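Local coordinates for orotidine 5'-phosphate decarboxylase (Sulfolobus solfataricus, PDB 4DBD), which catalyses the decarboxylation of orotidine 5'-monophosphate to uridine 5'-monophosphate, the last step of de novo UMP synthesis, at the interface of chains A and B. Residues are numbered along the deposited sequence; one frame, centred on the assembly and turned at random. Chains: chain A/B, Orotidine 5'-phosphate decarboxylase.

Contact 1: the interface of chains A and B. Residues chain A 33, 60, 68, 71-72, 76; chain B 33-34, 37.
A:Leu33 and B:Leu33, equivalent residues of the two subunits, meet tip to tip. Their CD2 methyls come to 3.5 Å, tighter than usual carbon packing, and the CD1 methyls face each other more loosely. Methyl-to-ring contacts lie beside this pair. The ring of A:Phe60 carries CG of its own neighbour A:Leu33 over one face, toward the rim, while CD1 of B:Leu33 comes to 4.0 Å from ring atom CD2 on the same side of the ring, beyond its rim, so both leucines gather on one side of the aromatic group.

Aliphatic packing makes up the remainder. A:Ile72 spreads its two branches along helix 33-39 of chain B. CG1, anti to the carbonyl carbon (chi1 -66°), lies 3.7 Å from CB of B:Leu33 and also touches CD of the B:Pro34 ring; CG2, on the other branch, meets CD1 of B:Leu37 at 3.7 Å. That same B:Leu37 methyl is shared with A:Leu76, whose side chain crosses it at about a right angle. One residue earlier in helix 66-73, CB of A:Ser71 rests 4.0 Å from CG of B:Pro34.

No hydrogen bond crosses this patch. It is an apolar part of the dimer interface, in which helix 33-39 packs against helix 66-73 of the partner, holding together the two barrels of the homodimer close to their active sites.

Contact 2: the interface of chains A and B. Residues chain A 63-65; chain B 61, 85, 114.
B:Lys61 reaches across the dimer to A:Asp64, lying alongside the A:Ala63-A:Asp64 backbone on its way. Its CB is 3.7 Å from the carbonyl O of A:Ala63. CG, anti to the carbonyl carbon of the lysine (chi1 -70°), faces both that oxygen and the carboxylate, 3.4 Å from OD2 of A:Asp64. CD stays near both oxygens at longer range, and CE comes to the same face of the carboxylate as NZ, near its carbon CG. The chain bends at chi2 and again at chi4, and the second bend turns the amino nitrogen NZ back to OD2, where a hydrogen-bonded salt bridge forms at 2.9 Å. The lysine nitrogen stands above the carboxylate plane, 44° out of it.

The other carboxylate oxygen is held from within its own chain: OD1 accepts the backbone N-H of A:Ile65 through its anti lone pair, at 2.7 Å. With one oxygen tied to the following amide and the other to the lysine, rotation of the carboxylate is restricted. CE of B:Met114, swung round by the bend at chi3, packs 3.6 Å from OD1 and also touches CG2 of A:Ile65.

In this family, a lysine and an aspartate from the partner subunit belong to the charged network at the decarboxylation centre, with the lysine as proton donor. The contact therefore completes the active site of chain B with a residue of chain A, consistent with the dimer being the catalytic unit.

B:His85 holds the backbone just before the aspartate and may help to position it. Its NE2 donates to the carbonyl O of A:Ala63 at 2.9 Å, nearly straight at 166°, with the oxygen in the plane of the imidazole and the sulfur SD of B:Met114 also at the ring edge.

Contact 1: the interface of chains A and B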
loop_
_atom_site.group_PDB
_atom_site.type_symbol
_atom_site.label_atom_id
_atom_site.label_comp_id
_atom_site.label_asym_id
_atom_site.label_seq_id
_atom_site.Cartn_x
_atom_site.Cartn_y
_atom_site.Cartn_z
ATOM N N LEU A 33 -5.232 6.192 3.583
ATOM C CA LEU A 33 -5.629 6.515 2.214
ATOM C C LEU A 33 -7.113 6.875 2.087
ATOM O O LEU A 33 -7.477 7.748 1.288
ATOM C CB LEU A 33 -5.284 5.369 1.262
ATOM C CG LEU A 33 -3.949 5.517 0.534
ATOM C CD1 LEU A 33 -3.503 4.182 -0.047
ATOM C CD2 LEU A 33 -4.055 6.592 -0.550
ATOM N N PHE A 60 -0.161 4.378 4.703
ATOM C CA PHE A 60 -0.548 3.942 3.378
ATOM C C PHE A 60 -0.055 2.508 3.159
ATOM O O PHE A 60 0.046 2.049 2.011
ATOM C CB PHE A 60 0.068 4.851 2.311
ATOM C CG PHE A 60 -0.513 6.239 2.273
ATOM C CD1 PHE A 60 -1.511 6.629 3.155
ATOM C CD2 PHE A 60 -0.060 7.152 1.337
ATOM C CE1 PHE A 60 -2.037 7.907 3.107
ATOM C CE2 PHE A 60 -0.585 8.432 1.281
ATOM C CZ PHE A 60 -1.580 8.808 2.170
ATOM N N ILE A 68 9.740 4.220 -5.235
ATOM C CA ILE A 68 8.320 4.564 -5.196
ATOM C C ILE A 68 7.900 4.949 -3.784
ATOM O O ILE A 68 7.147 5.899 -3.596
ATOM C CB ILE A 68 7.442 3.400 -5.691
ATOM C CG1 ILE A 68 7.690 3.114 -7.181
ATOM C CG2 ILE A 68 5.981 3.670 -5.402
ATOM C CD1 ILE A 68 7.318 4.237 -8.109
ATOM N N SER A 71 9.068 8.367 -3.153
ATOM C CA SER A 71 8.282 9.338 -3.925
ATOM C C SER A 71 6.941 9.626 -3.249
ATOM O O SER A 71 6.389 10.726 -3.356
ATOM C CB SER A 71 8.048 8.831 -5.345
ATOM O OG SER A 71 9.271 8.771 -6.060
ATOM N N ILE A 72 6.414 8.626 -2.557
ATOM C CA ILE A 72 5.185 8.788 -1.804
ATOM C C ILE A 72 5.393 9.634 -0.555
ATOM O O ILE A 72 4.688 10.629 -0.351
ATOM C CB ILE A 72 4.612 7.416 -1.416
ATOM C CG1 ILE A 72 4.166 6.665 -2.671
ATOM C CG2 ILE A 72 3.455 7.568 -0.436
ATOM C CD1 ILE A 72 3.833 5.196 -2.439
ATOM N N LEU A 76 4.363 13.857 1.841
ATOM C CA LEU A 76 3.597 13.740 3.080
ATOM C C LEU A 76 4.402 14.221 4.290
ATOM O O LEU A 76 4.285 13.669 5.387
ATOM C CB LEU A 76 3.154 12.280 3.287
ATOM C CG LEU A 76 2.423 11.618 2.120
ATOM C CD1 LEU A 76 2.534 10.090 2.191
ATOM C CD2 LEU A 76 0.966 12.044 2.042
ATOM N N LEU B 33 0.446 6.090 -6.423
ATOM C CA LEU B 33 0.330 7.086 -5.359
ATOM C C LEU B 33 1.189 8.331 -5.603
ATOM O O LEU B 33 0.777 9.449 -5.264
ATOM C CB LEU B 33 0.670 6.472 -4.000
ATOM C CG LEU B 33 -0.533 5.986 -3.193
ATOM C CD1 LEU B 33 -0.090 5.040 -2.085
ATOM C CD2 LEU B 33 -1.311 7.180 -2.634
ATOM N N PRO B 34 2.389 8.159 -6.189
ATOM C CA PRO B 34 3.183 9.374 -6.408
ATOM C C PRO B 34 2.445 10.408 -7.257
ATOM O O PRO B 34 2.564 11.617 -6.992
ATOM C CB PRO B 34 4.401 8.854 -7.160
ATOM C CG PRO B 34 4.549 7.422 -6.665
ATOM C CD PRO B 34 3.138 6.932 -6.533
ATOM N N LEU B 37 -0.643 11.921 -5.286
ATOM C CA LEU B 37 -0.162 12.889 -4.293
ATOM C C LEU B 37 0.467 14.156 -4.917
ATOM O O LEU B 37 0.490 15.216 -4.291
ATOM C CB LEU B 37 0.817 12.235 -3.312
ATOM C CG LEU B 37 0.296 11.022 -2.536
ATOM C CD1 LEU B 37 1.406 10.417 -1.702
ATOM C CD2 LEU B 37 -0.900 11.379 -1.648
#

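Contact 2: the interface of chains A and B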
loop_
_atom_site.group_PDB
_atom_site.type_symbol
_atom_site.label_atom_id
_atom_site.label_comp_id
_atom_site.label_asym_id
_atom_site.label_seq_id
_atom_site.Cartn_x
_atom_site.Cartn_y
_atom_site.Cartn_z
ATOM N N ALA A 63 4.328 -0.509 0.433
ATOM C CA ALA A 63 4.745 -1.853 0.023
ATOM C C ALA A 63 5.197 -1.861 -1.431
ATOM O O ALA A 63 4.600 -2.508 -2.289
ATOM C CB ALA A 63 3.625 -2.838 0.258
ATOM N N ASP A 64 6.249 -1.110 -1.707
ATOM C CA ASP A 64 6.753 -1.035 -3.069
ATOM C C ASP A 64 8.268 -0.969 -3.031
ATOM O O ASP A 64 8.879 -1.102 -1.966
ATOM C CB ASP A 64 6.149 0.185 -3.783
ATOM C CG ASP A 64 5.907 -0.061 -5.262
ATOM O OD1 ASP A 64 6.777 -0.684 -5.905
ATOM O OD2 ASP A 64 4.853 0.367 -5.790
ATOM N N ILE A 65 8.879 -0.804 -4.196
ATOM C CA ILE A 65 10.310 -0.583 -4.259
ATOM C C ILE A 65 10.645 0.775 -3.630
ATOM O O ILE A 65 9.767 1.641 -3.474
ATOM C CB ILE A 65 10.817 -0.635 -5.707
ATOM C CG1 ILE A 65 10.195 0.504 -6.521
ATOM C CG2 ILE A 65 10.470 -1.972 -6.334
ATOM C CD1 ILE A 65 10.844 0.680 -7.897
ATOM N N LYS B 61 -0.730 -0.605 -4.539
ATOM C CA LYS B 61 -0.183 -1.799 -3.891
ATOM C C LYS B 61 -1.008 -2.167 -2.672
ATOM O O LYS B 61 -0.476 -2.336 -1.566
ATOM C CB LYS B 61 1.268 -1.577 -3.479
ATOM C CG LYS B 61 2.267 -1.483 -4.645
ATOM C CD LYS B 61 2.287 -2.766 -5.476
ATOM C CE LYS B 61 3.531 -2.822 -6.380
ATOM N NZ LYS B 61 3.614 -1.682 -7.361
ATOM N N HIS B 85 -1.656 -6.592 -3.185
ATOM C CA HIS B 85 -0.648 -7.601 -2.838
ATOM C C HIS B 85 -1.285 -8.934 -2.501
ATOM O O HIS B 85 -2.273 -8.978 -1.784
ATOM C CB HIS B 85 0.184 -7.139 -1.642
ATOM C CG HIS B 85 1.403 -6.363 -2.022
ATOM N ND1 HIS B 85 2.511 -6.951 -2.591
ATOM C CD2 HIS B 85 1.683 -5.041 -1.919
ATOM C CE1 HIS B 85 3.425 -6.025 -2.826
ATOM N NE2 HIS B 85 2.947 -4.859 -2.428
ATOM N N MET B 114 8.015 -9.372 -6.870
ATOM C CA MET B 114 8.564 -8.046 -7.169
ATOM C C MET B 114 9.993 -8.104 -7.692
ATOM O O MET B 114 10.657 -9.144 -7.612
ATOM C CB MET B 114 8.435 -7.109 -5.977
ATOM C CG MET B 114 7.004 -6.981 -5.513
ATOM S SD MET B 114 6.751 -5.558 -4.450
ATOM C CE MET B 114 7.249 -4.233 -5.563
#

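The centres of contact 1 and contact 2 lie about 12 Å apart in one dimer interface, and the two-fold axis repeats each with the chains exchanged. Strand 55-62 ties them together: it supplies the aromatic residue of contact 1 and, from the other chain, the lysine of contact 2. The loop of contact 2 runs directly into helix 66-73, which packs in contact 1. Apolar packing of that helix may thus help set the position of the aspartate delivered to the partner's active site, coupling assembly of the homodimer to completion of both catalytic centres.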